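Local atomic coordinates of FAD dependent oxidoreductase domain-containing protein (Deinococcus radiodurans R1, PDB entry 3C4N), a protein that is of unknown function but binds ADP and, as a member of an FAD-dependent oxidoreductase family, probably uses FAD in a redox reaction. Residues 123-129 with 157-163; 252-256 with 289-295. All coordinates share one frame; numbering follows the deposited sequence.

Overall arrangement
Both contacts reach the same mixed, branched sheet, which is distinct from the Rossmann-type sheet built around strand 36-42. Interaction 1 pairs the end of strand 118-127 with strand 159-163 in the outer part of the fold, its centre about 24 Å from that of the chain. Interaction 2 joins strand 251-260 to the loop that follows strand 284-288 and lies nearer the middle, about 12 Å from the chain centre. The two centres are 23 Å apart and their nearest atoms about 10 Å, without touching. Interaction 1 is remote from the nucleotide; in interaction 2 the Arg252 side chain comes within about 10 Å of the bound ADP.

Interaction 1: 123-129 with 157-163; sequences LLHLLPA and LPVARVD
Leu126 and Leu157 cross at about a right angle: both methyls of Leu157 straddle CB of Leu126, and the CD1 atoms of the two leucines meet at 3.6 Å. Leu157 CG stands opposite its own carbonyl carbon (chi1 -71°), which carries the methyls onto Leu126. The small CB of Ala160 fills the hollow between Leu124 CB and Leu126 CD2, 4.0 Å from the latter, while Leu124 lies alongside Val162 and points the same way. On the other face Val159 CG2 packs against Leu127 CB at 3.8 Å, and the bent Arg161 chain brings its guanidinium obliquely to the His125 ring and to Leu127 CD1. Antiparallel pairing fixes this fit: Leu127 N bonds Val159 O at 2.7 Å, and Leu123 and Asp163 bond each other through both backbone groups. Leu157 CA adds a CA-H...O contact to Leu127 O at 3.5 Å. This is an antiparallel strand pair within a larger mixed sheet. Thr87 and Ala88 hold Asp163 OD2. Helix 138-141 covers the face bearing Leu124 and Leu126, strand 270-273 continues the sheet beside strand 118-127, and strand 136-137 borders strand 159-163.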
loop_
_atom_site.group_PDB
_atom_site.type_symbol
_atom_site.label_atom_id
_atom_site.label_comp_id
_atom_site.label_asym_id
_atom_site.label_seq_id
_atom_site.Cartn_x
_atom_site.Cartn_y
_atom_site.Cartn_z
ATOM N N LEU A 123 6.667 -34.546 6.702
ATOM C CA LEU A 123 6.171 -34.843 5.361
ATOM C C LEU A 123 6.524 -36.274 4.981
ATOM O O LEU A 123 7.667 -36.690 5.136
ATOM C CB LEU A 123 6.776 -33.856 4.358
ATOM C CG LEU A 123 6.314 -33.925 2.905
ATOM C CD1 LEU A 123 6.554 -32.594 2.216
ATOM C CD2 LEU A 123 7.061 -35.037 2.191
ATOM N N LEU A 124 5.541 -37.032 4.496
ATOM C CA LEU A 124 5.790 -38.421 4.110
ATOM C C LEU A 124 5.623 -38.638 2.614
ATOM O O LEU A 124 4.596 -38.274 2.055
ATOM C CB LEU A 124 4.841 -39.374 4.843
ATOM C CG LEU A 124 4.684 -39.285 6.362
ATOM C CD1 LEU A 124 3.837 -40.457 6.821
ATOM C CD2 LEU A 124 6.015 -39.324 7.048
ATOM N N HIS A 125 6.635 -39.223 1.974
ATOM C CA HIS A 125 6.596 -39.533 0.537
ATOM C C HIS A 125 6.266 -41.030 0.394
ATOM O O HIS A 125 7.161 -41.860 0.215
ATOM C CB HIS A 125 7.957 -39.242 -0.110
ATOM C CG HIS A 125 8.007 -39.510 -1.586
ATOM N ND1 HIS A 125 7.068 -40.280 -2.240
ATOM C CD2 HIS A 125 8.904 -39.131 -2.529
ATOM C CE1 HIS A 125 7.386 -40.364 -3.522
ATOM N NE2 HIS A 125 8.496 -39.678 -3.722
ATOM N N LEU A 126 4.979 -41.361 0.487
ATOM C CA LEU A 126 4.499 -42.742 0.380
ATOM C C LEU A 126 5.021 -43.469 -0.860
ATOM O O LEU A 126 5.008 -42.928 -1.967
ATOM C CB LEU A 126 2.969 -42.765 0.377
ATOM C CG LEU A 126 2.321 -42.042 1.560
ATOM C CD1 LEU A 126 0.852 -41.768 1.248
ATOM C CD2 LEU A 126 2.477 -42.881 2.823
ATOM N N LEU A 127 5.460 -44.707 -0.663
ATOM C CA LEU A 127 6.006 -45.518 -1.747
ATOM C C LEU A 127 5.426 -46.928 -1.757
ATOM O O LEU A 127 4.968 -47.422 -0.729
ATOM C CB LEU A 127 7.522 -45.602 -1.599
ATOM C CG LEU A 127 8.247 -44.262 -1.672
ATOM C CD1 LEU A 127 9.604 -44.375 -0.999
ATOM C CD2 LEU A 127 8.368 -43.837 -3.127
ATOM N N PRO A 128 5.440 -47.592 -2.926
ATOM C CA PRO A 128 4.919 -48.953 -3.078
ATOM C C PRO A 128 5.879 -50.004 -2.520
ATOM O O PRO A 128 6.009 -50.154 -1.305
ATOM C CB PRO A 128 4.735 -49.076 -4.587
ATOM C CG PRO A 128 5.874 -48.264 -5.116
ATOM C CD PRO A 128 5.825 -47.035 -4.237
ATOM N N ALA A 129 6.545 -50.732 -3.414
ATOM C CA ALA A 129 7.503 -51.762 -3.019
ATOM C C ALA A 129 8.540 -51.147 -2.080
ATOM O O ALA A 129 9.387 -50.366 -2.512
ATOM C CB ALA A 129 8.187 -52.337 -4.258
ATOM N N LEU A 157 0.695 -48.780 -0.204
ATOM C CA LEU A 157 1.650 -47.736 0.168
ATOM C C LEU A 157 2.186 -48.079 1.555
ATOM O O LEU A 157 2.001 -47.322 2.510
ATOM C CB LEU A 157 0.969 -46.362 0.211
ATOM C CG LEU A 157 0.555 -45.701 -1.109
ATOM C CD1 LEU A 157 -0.272 -44.454 -0.824
ATOM C CD2 LEU A 157 1.797 -45.347 -1.920
ATOM N N PRO A 158 2.864 -49.227 1.679
ATOM C CA PRO A 158 3.437 -49.716 2.934
ATOM C C PRO A 158 4.546 -48.864 3.549
ATOM O O PRO A 158 4.575 -48.655 4.763
ATOM C CB PRO A 158 3.927 -51.110 2.554
ATOM C CG PRO A 158 4.376 -50.923 1.152
ATOM C CD PRO A 158 3.251 -50.098 0.556
ATOM N N VAL A 159 5.455 -48.373 2.710
ATOM C CA VAL A 159 6.580 -47.577 3.187
ATOM C C VAL A 159 6.569 -46.111 2.733
ATOM O O VAL A 159 5.831 -45.730 1.823
ATOM C CB VAL A 159 7.914 -48.213 2.743
ATOM C CG1 VAL A 159 8.003 -49.659 3.254
ATOM C CG2 VAL A 159 8.026 -48.170 1.217
ATOM N N ALA A 160 7.408 -45.298 3.371
ATOM C CA ALA A 160 7.503 -43.885 3.035
ATOM C C ALA A 160 8.860 -43.288 3.410
ATOM O O ALA A 160 9.635 -43.879 4.164
ATOM C CB ALA A 160 6.390 -43.109 3.738
ATOM N N ARG A 161 9.135 -42.107 2.865
ATOM C CA ARG A 161 10.368 -41.383 3.148
ATOM C C ARG A 161 9.917 -40.193 4.001
ATOM O O ARG A 161 9.333 -39.238 3.487
ATOM C CB ARG A 161 11.005 -40.908 1.837
ATOM C CG ARG A 161 12.190 -39.945 1.982
ATOM C CD ARG A 161 13.532 -40.632 1.756
ATOM N NE ARG A 161 13.511 -41.491 0.575
ATOM C CZ ARG A 161 13.182 -41.088 -0.650
ATOM N NH1 ARG A 161 12.848 -39.823 -0.872
ATOM N NH2 ARG A 161 13.156 -41.961 -1.650
ATOM N N VAL A 162 10.163 -40.270 5.303
ATOM C CA VAL A 162 9.765 -39.210 6.223
ATOM C C VAL A 162 10.753 -38.047 6.307
ATOM O O VAL A 162 11.964 -38.253 6.269
ATOM C CB VAL A 162 9.606 -39.744 7.662
ATOM C CG1 VAL A 162 9.084 -38.638 8.567
ATOM C CG2 VAL A 162 8.678 -40.949 7.683
ATOM N N ASP A 163 10.230 -36.832 6.426
ATOM C CA ASP A 163 11.076 -35.647 6.575
ATOM C C ASP A 163 10.599 -34.944 7.836
ATOM O O ASP A 163 9.614 -34.209 7.814
ATOM C CB ASP A 163 10.959 -34.708 5.368
ATOM C CG ASP A 163 11.549 -33.328 5.639
ATOM O OD1 ASP A 163 12.152 -33.125 6.717
ATOM O OD2 ASP A 163 11.402 -32.436 4.774
#

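Interaction 2: 252-256 with 289-295; sequences RAYRQ and PAIHHRD
Arg255 reaches from its strand to a single backbone oxygen, Pro289 O, gripping it side-on with NE and NH2. The contact joins strand 251-260 to the irregular chain just after its antiparallel neighbour, strand 284-288, in a mixed sheet of this probable FAD-dependent oxidoreductase. Both N-O distances to Pro289 O, from Arg255 NE and NH2, are 2.8 Å; each N-H bends to 131° to share the one acceptor, which lies somewhat out of the guanidinium plane. Ile291 crosses the arginine at about a right angle. Its CG1 lies over one guanidinium face, 3.6 Å from Arg255 NH2, and its CD1 rests on Arg255 NE and CB. The other branch, CG2, turns to the strand and packs on Ala253 CB at 3.6 Å.

Six residues after Pro289, Asp295 meets the strand with both backbone and side chain. Asp295 N bonds Arg252 O at 2.9 Å in the carbonyl plane. With chi1 at -71°, its CG lies beside its own backbone N, and the carboxylate swings back over Ala253 to reach the amide of Tyr254.

Farther out, Arg314 forms a salt bridge with Asp295 OD1, leaving OD2 to the strand; this second partner probably favours the charged carboxylate and fixes its rotation. Strand 347-352 borders the other edge of strand 251-260, pairing its backbone with Ala253 and Arg255, and its Trp349 makes a cation-pi contact with Arg252 and meets the Tyr254 ring. The Arg255 side chain lies about 8 Å from that of Ala78, an ADP-binding residue. On the loop's outer side, His293 ND1 donates to Arg294 O, approaching from above the carbonyl plane. Between loop and strand, Tyr254 N points almost straight at Asp295 OD2, 2.6 Å away, with an N-H...O angle of 175°.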
loop_
_atom_site.group_PDB
_atom_site.type_symbol
_atom_site.label_atom_id
_atom_site.label_comp_id
_atom_site.label_asym_id
_atom_site.label_seq_id
_atom_site.Cartn_x
_atom_site.Cartn_y
_atom_site.Cartn_z
ATOM N N ARG A 252 5.514 -21.920 -18.541
ATOM C CA ARG A 252 4.487 -21.722 -17.542
ATOM C C ARG A 252 3.536 -22.905 -17.483
ATOM O O ARG A 252 3.277 -23.555 -18.493
ATOM C CB ARG A 252 3.722 -20.430 -17.852
ATOM C CG ARG A 252 3.261 -20.300 -19.301
ATOM C CD ARG A 252 2.981 -18.841 -19.679
ATOM N NE ARG A 252 1.703 -18.326 -19.182
ATOM C CZ ARG A 252 0.522 -18.586 -19.736
ATOM N NH1 ARG A 252 0.443 -19.364 -20.807
ATOM N NH2 ARG A 252 -0.580 -18.050 -19.233
ATOM N N ALA A 253 3.031 -23.198 -16.292
ATOM C CA ALA A 253 2.093 -24.294 -16.137
ATOM C C ALA A 253 0.921 -23.851 -15.267
ATOM O O ALA A 253 1.092 -23.111 -14.295
ATOM C CB ALA A 253 2.783 -25.499 -15.519
ATOM N N TYR A 254 -0.278 -24.283 -15.638
ATOM C CA TYR A 254 -1.455 -23.952 -14.862
ATOM C C TYR A 254 -1.741 -25.116 -13.951
ATOM O O TYR A 254 -1.945 -26.249 -14.397
ATOM C CB TYR A 254 -2.668 -23.717 -15.739
ATOM C CG TYR A 254 -3.888 -23.296 -14.956
ATOM C CD1 TYR A 254 -3.930 -22.070 -14.297
ATOM C CD2 TYR A 254 -5.023 -24.096 -14.919
ATOM C CE1 TYR A 254 -5.078 -21.648 -13.634
ATOM C CE2 TYR A 254 -6.173 -23.682 -14.260
ATOM C CZ TYR A 254 -6.198 -22.460 -13.628
ATOM O OH TYR A 254 -7.364 -22.025 -13.051
ATOM N N ARG A 255 -1.770 -24.821 -12.660
ATOM C CA ARG A 255 -2.007 -25.834 -11.655
ATOM C C ARG A 255 -3.209 -25.457 -10.817
ATOM O O ARG A 255 -3.351 -24.315 -10.385
ATOM C CB ARG A 255 -0.774 -25.965 -10.778
ATOM C CG ARG A 255 -0.912 -26.938 -9.642
ATOM C CD ARG A 255 0.247 -26.736 -8.684
ATOM N NE ARG A 255 1.159 -27.866 -8.676
ATOM C CZ ARG A 255 2.369 -27.836 -8.132
ATOM N NH1 ARG A 255 2.812 -26.724 -7.561
ATOM N NH2 ARG A 255 3.124 -28.925 -8.147
ATOM N N GLN A 256 -4.069 -26.438 -10.593
ATOM C CA GLN A 256 -5.273 -26.241 -9.813
ATOM C C GLN A 256 -5.040 -26.774 -8.403
ATOM O O GLN A 256 -4.187 -27.634 -8.199
ATOM C CB GLN A 256 -6.431 -26.984 -10.481
ATOM C CG GLN A 256 -6.607 -26.627 -11.947
ATOM C CD GLN A 256 -7.727 -27.406 -12.605
ATOM O OE1 GLN A 256 -7.638 -28.630 -12.783
ATOM N NE2 GLN A 256 -8.795 -26.702 -12.971
ATOM N N PRO A 289 -1.549 -30.914 -7.214
ATOM C CA PRO A 289 -1.180 -31.781 -8.337
ATOM C C PRO A 289 0.279 -31.664 -8.756
ATOM O O PRO A 289 0.957 -30.675 -8.467
ATOM C CB PRO A 289 -2.128 -31.338 -9.459
ATOM C CG PRO A 289 -3.290 -30.752 -8.724
ATOM C CD PRO A 289 -2.606 -29.976 -7.618
ATOM N N ALA A 290 0.758 -32.696 -9.434
ATOM C CA ALA A 290 2.121 -32.695 -9.912
ATOM C C ALA A 290 2.086 -32.001 -11.270
ATOM O O ALA A 290 1.045 -31.959 -11.932
ATOM C CB ALA A 290 2.620 -34.121 -10.055
ATOM N N ILE A 291 3.215 -31.425 -11.662
ATOM C CA ILE A 291 3.324 -30.767 -12.955
ATOM C C ILE A 291 4.163 -31.717 -13.796
ATOM O O ILE A 291 5.363 -31.879 -13.560
ATOM C CB ILE A 291 4.049 -29.405 -12.858
ATOM C CG1 ILE A 291 3.428 -28.551 -11.748
ATOM C CG2 ILE A 291 3.954 -28.663 -14.200
ATOM C CD1 ILE A 291 1.959 -28.235 -11.941
ATOM N N HIS A 292 3.519 -32.362 -14.761
ATOM C CA HIS A 292 4.195 -33.313 -15.627
ATOM C C HIS A 292 4.926 -32.612 -16.745
ATOM O O HIS A 292 5.967 -33.081 -17.200
ATOM C CB HIS A 292 3.180 -34.285 -16.213
ATOM C CG HIS A 292 2.403 -35.026 -15.177
ATOM N ND1 HIS A 292 3.003 -35.844 -14.245
ATOM C CD2 HIS A 292 1.076 -35.056 -14.911
ATOM C CE1 HIS A 292 2.079 -36.346 -13.447
ATOM N NE2 HIS A 292 0.901 -35.884 -13.829
ATOM N N HIS A 293 4.382 -31.476 -17.168
ATOM C CA HIS A 293 4.982 -30.717 -18.253
ATOM C C HIS A 293 4.445 -29.294 -18.304
ATOM O O HIS A 293 3.486 -28.963 -17.616
ATOM C CB HIS A 293 4.683 -31.420 -19.576
ATOM C CG HIS A 293 3.220 -31.594 -19.838
ATOM N ND1 HIS A 293 2.387 -30.536 -20.125
ATOM C CD2 HIS A 293 2.433 -32.694 -19.807
ATOM C CE1 HIS A 293 1.149 -30.974 -20.262
ATOM N NE2 HIS A 293 1.148 -32.282 -20.074
ATOM N N ARG A 294 5.070 -28.464 -19.132
ATOM C CA ARG A 294 4.648 -27.081 -19.280
ATOM C C ARG A 294 3.439 -26.983 -20.210
ATOM O O ARG A 294 3.244 -27.832 -21.077
ATOM C CB ARG A 294 5.784 -26.230 -19.849
ATOM C CG ARG A 294 6.178 -26.601 -21.264
ATOM C CD ARG A 294 6.983 -25.494 -21.926
ATOM N NE ARG A 294 7.426 -25.881 -23.265
ATOM C CZ ARG A 294 8.246 -26.897 -23.515
ATOM N NH1 ARG A 294 8.716 -27.633 -22.517
ATOM N NH2 ARG A 294 8.593 -27.178 -24.759
ATOM N N ASP A 295 2.628 -25.946 -20.018
ATOM C CA ASP A 295 1.454 -25.724 -20.847
ATOM C C ASP A 295 1.820 -24.781 -21.984
ATOM O O ASP A 295 2.521 -23.798 -21.771
ATOM C CB ASP A 295 0.323 -25.113 -20.024
ATOM C CG ASP A 295 -0.280 -26.095 -19.036
ATOM O OD1 ASP A 295 -0.654 -27.206 -19.452
ATOM O OD2 ASP A 295 -0.382 -25.757 -17.836
#